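Local coordinates for segregation protein (Thermus thermophilus, PDB 2BEJ) that hydrolyses ATP and, in its ATP-bound state, binds double-stranded DNA cooperatively as nucleoprotein filaments, probably for chromosome partitioning, at residues A[130-135]-A[163-168]. Residues are numbered along the deposited sequence; the frame is centred on the assembly and turned at random.
Sequences ALAAAE and AGLNPR
Asn166 ND2 donates two hydrogen bonds to carbonyls at the C-terminal end of helix 125-133, those of Leu131 and of Ala134, the first residue past the helix. Asn166 ND2 lies 2.9 Å from Leu131 O and 2.6 Å from Ala134 O, one N-H for each. Both acceptors lie in the amide plane, and the two bonds together fix the rotation of the group. CG stands anti to the backbone N (chi1 179°), which carries the amide across to the helix end. Asn166 OD1 accepts from Arg168 N at 3.1 Å, an Asx turn that shapes the chain after helix 147-164. A leucine in place of Asn166 would probably leave the buried Leu131 and Ala134 carbonyls without these donors and the turn without its acceptor.

Charge adds a weaker link. Arg168 NH1 and Glu135 OE2 form a salt bridge at 3.3 Å, with a weak hydrogen bond within it; the carboxylate and guanidinium planes are 50° apart. Glu135 OE1 accepts from the backbone N of Arg7 and Arg8.

Apolar contact is slight: Ala132 CB meets Leu165 CD2 at 4.3 Å.

The contact joins the ends of two helices of the P-loop NTPase fold, where the chain turns into parallel strands 136-142 and 170-177. Arg104 of helix 102-106 also bonds Ala132 O and Leu165 O, bridging both segments.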
ATOM      1  N   ALA A 130       7.887  16.383 -21.639  1.00 46.32           N
ATOM      2  CA  ALA A 130       7.788  15.935 -20.244  1.00 46.37           C
ATOM      3  C   ALA A 130       8.750  14.774 -19.984  1.00 46.15           C
ATOM      4  O   ALA A 130       9.570  14.843 -19.074  1.00 46.46           O
ATOM      5  CB  ALA A 130       6.349  15.532 -19.903  1.00 46.07           C
ATOM      6  N   LEU A 131       8.665  13.736 -20.819  1.00 46.19           N
ATOM      7  CA  LEU A 131       9.486  12.523 -20.689  1.00 46.19           C
ATOM      8  C   LEU A 131      10.981  12.800 -20.783  1.00 46.53           C
ATOM      9  O   LEU A 131      11.776  12.222 -20.032  1.00 46.68           O
ATOM     10  CB  LEU A 131       9.067  11.457 -21.715  1.00 45.17           C
ATOM     11  CG  LEU A 131       7.670  10.844 -21.526  1.00 44.96           C
ATOM     12  CD1 LEU A 131       7.414   9.720 -22.511  1.00 43.46           C
ATOM     13  CD2 LEU A 131       7.443  10.329 -20.077  1.00 43.92           C
ATOM     14  N   ALA A 132      11.345  13.702 -21.693  1.00 47.12           N
ATOM     15  CA  ALA A 132      12.735  14.088 -21.922  1.00 47.52           C
ATOM     16  C   ALA A 132      13.313  14.900 -20.768  1.00 47.65           C
ATOM     17  O   ALA A 132      14.516  14.854 -20.523  1.00 48.23           O
ATOM     18  CB  ALA A 132      12.860  14.848 -23.232  1.00 47.53           C
ATOM     19  N   ALA A 133      12.452  15.614 -20.045  1.00 47.97           N
ATOM     20  CA  ALA A 133      12.877  16.458 -18.927  1.00 47.60           C
ATOM     21  C   ALA A 133      12.817  15.785 -17.545  1.00 47.84           C
ATOM     22  O   ALA A 133      13.373  16.308 -16.581  1.00 47.42           O
ATOM     23  CB  ALA A 133      12.073  17.750 -18.909  1.00 47.63           C
ATOM     24  N   ALA A 134      12.148  14.637 -17.446  1.00 47.88           N
ATOM     25  CA  ALA A 134      11.931  13.984 -16.149  1.00 47.65           C
ATOM     26  C   ALA A 134      12.976  12.917 -15.819  1.00 47.69           C
ATOM     27  O   ALA A 134      13.627  12.382 -16.716  1.00 47.57           O
ATOM     28  CB  ALA A 134      10.523  13.374 -16.105  1.00 47.91           C
ATOM     29  N   GLU A 135      13.119  12.603 -14.528  1.00 47.83           N
ATOM     30  CA  GLU A 135      13.885  11.426 -14.088  1.00 47.66           C
ATOM     31  C   GLU A 135      12.979  10.246 -13.717  1.00 47.26           C
ATOM     32  O   GLU A 135      13.390   9.085 -13.798  1.00 46.97           O
ATOM     33  CB  GLU A 135      14.788  11.752 -12.896  1.00 47.79           C
ATOM     34  CG  GLU A 135      15.889  12.756 -13.176  1.00 48.22           C
ATOM     35  CD  GLU A 135      15.468  14.161 -12.813  1.00 49.12           C
ATOM     36  OE1 GLU A 135      14.755  14.313 -11.797  1.00 49.65           O
ATOM     37  OE2 GLU A 135      15.827  15.108 -13.544  1.00 48.16           O
ATOM     38  N   ALA A 163      16.479   5.350 -24.403  1.00 50.30           N
ATOM     39  CA  ALA A 163      17.520   4.986 -25.356  1.00 50.08           C
ATOM     40  C   ALA A 163      17.934   6.126 -26.289  1.00 50.20           C
ATOM     41  O   ALA A 163      19.062   6.135 -26.794  1.00 50.01           O
ATOM     42  CB  ALA A 163      17.085   3.772 -26.171  1.00 50.46           C
ATOM     43  N   GLY A 164      17.038   7.086 -26.518  1.00 49.82           N
ATOM     44  CA  GLY A 164      17.277   8.104 -27.545  1.00 49.49           C
ATOM     45  C   GLY A 164      17.313   9.553 -27.099  1.00 49.22           C
ATOM     46  O   GLY A 164      17.957  10.384 -27.733  1.00 49.37           O
ATOM     47  N   LEU A 165      16.621   9.863 -26.010  1.00 49.07           N
ATOM     48  CA  LEU A 165      16.430  11.248 -25.588  1.00 48.72           C
ATOM     49  C   LEU A 165      16.918  11.509 -24.168  1.00 48.35           C
ATOM     50  O   LEU A 165      17.524  12.547 -23.889  1.00 48.19           O
ATOM     51  CB  LEU A 165      14.943  11.618 -25.683  1.00 49.03           C
ATOM     52  CG  LEU A 165      14.265  11.756 -27.054  1.00 49.35           C
ATOM     53  CD1 LEU A 165      13.887  10.415 -27.645  1.00 49.42           C
ATOM     54  CD2 LEU A 165      13.020  12.602 -26.903  1.00 50.08           C
ATOM     55  N   ASN A 166      16.646  10.567 -23.268  1.00 47.75           N
ATOM     56  CA  ASN A 166      16.821  10.809 -21.840  1.00 47.21           C
ATOM     57  C   ASN A 166      17.206   9.554 -21.056  1.00 47.42           C
ATOM     58  O   ASN A 166      16.340   8.844 -20.541  1.00 47.34           O
ATOM     59  CB  ASN A 166      15.561  11.465 -21.274  1.00 46.70           C
ATOM     60  CG  ASN A 166      15.648  11.729 -19.785  1.00 45.84           C
ATOM     61  OD1 ASN A 166      16.722  11.687 -19.188  1.00 45.01           O
ATOM     62  ND2 ASN A 166      14.508  12.011 -19.181  1.00 44.47           N
ATOM     63  N   PRO A 167      18.517   9.273 -20.971  1.00 47.64           N
ATOM     64  CA  PRO A 167      19.031   8.113 -20.232  1.00 47.73           C
ATOM     65  C   PRO A 167      18.737   8.117 -18.726  1.00 47.96           C
ATOM     66  O   PRO A 167      18.919   7.092 -18.077  1.00 46.95           O
ATOM     67  CB  PRO A 167      20.547   8.177 -20.477  1.00 47.79           C
ATOM     68  CG  PRO A 167      20.820   9.577 -20.911  1.00 47.63           C
ATOM     69  CD  PRO A 167      19.600  10.049 -21.610  1.00 47.60           C
ATOM     70  N   ARG A 168      18.300   9.252 -18.184  1.00 48.76           N
ATOM     71  CA  ARG A 168      17.915   9.342 -16.767  1.00 50.33           C
ATOM     72  C   ARG A 168      16.502   8.803 -16.511  1.00 50.05           C
ATOM     73  O   ARG A 168      16.114   8.580 -15.357  1.00 50.27           O
ATOM     74  CB  ARG A 168      18.003  10.787 -16.255  1.00 50.32           C
ATOM     75  CG  ARG A 168      19.272  11.550 -16.649  1.00 52.15           C
ATOM     76  CD  ARG A 168      19.341  12.950 -16.002  1.00 53.46           C
ATOM     77  NE  ARG A 168      18.040  13.637 -15.964  1.00 57.39           N
ATOM     78  CZ  ARG A 168      17.506  14.322 -16.978  1.00 58.19           C
ATOM     79  NH1 ARG A 168      16.319  14.903 -16.831  1.00 58.69           N
ATOM     80  NH2 ARG A 168      18.147  14.429 -18.139  1.00 58.10           N
TER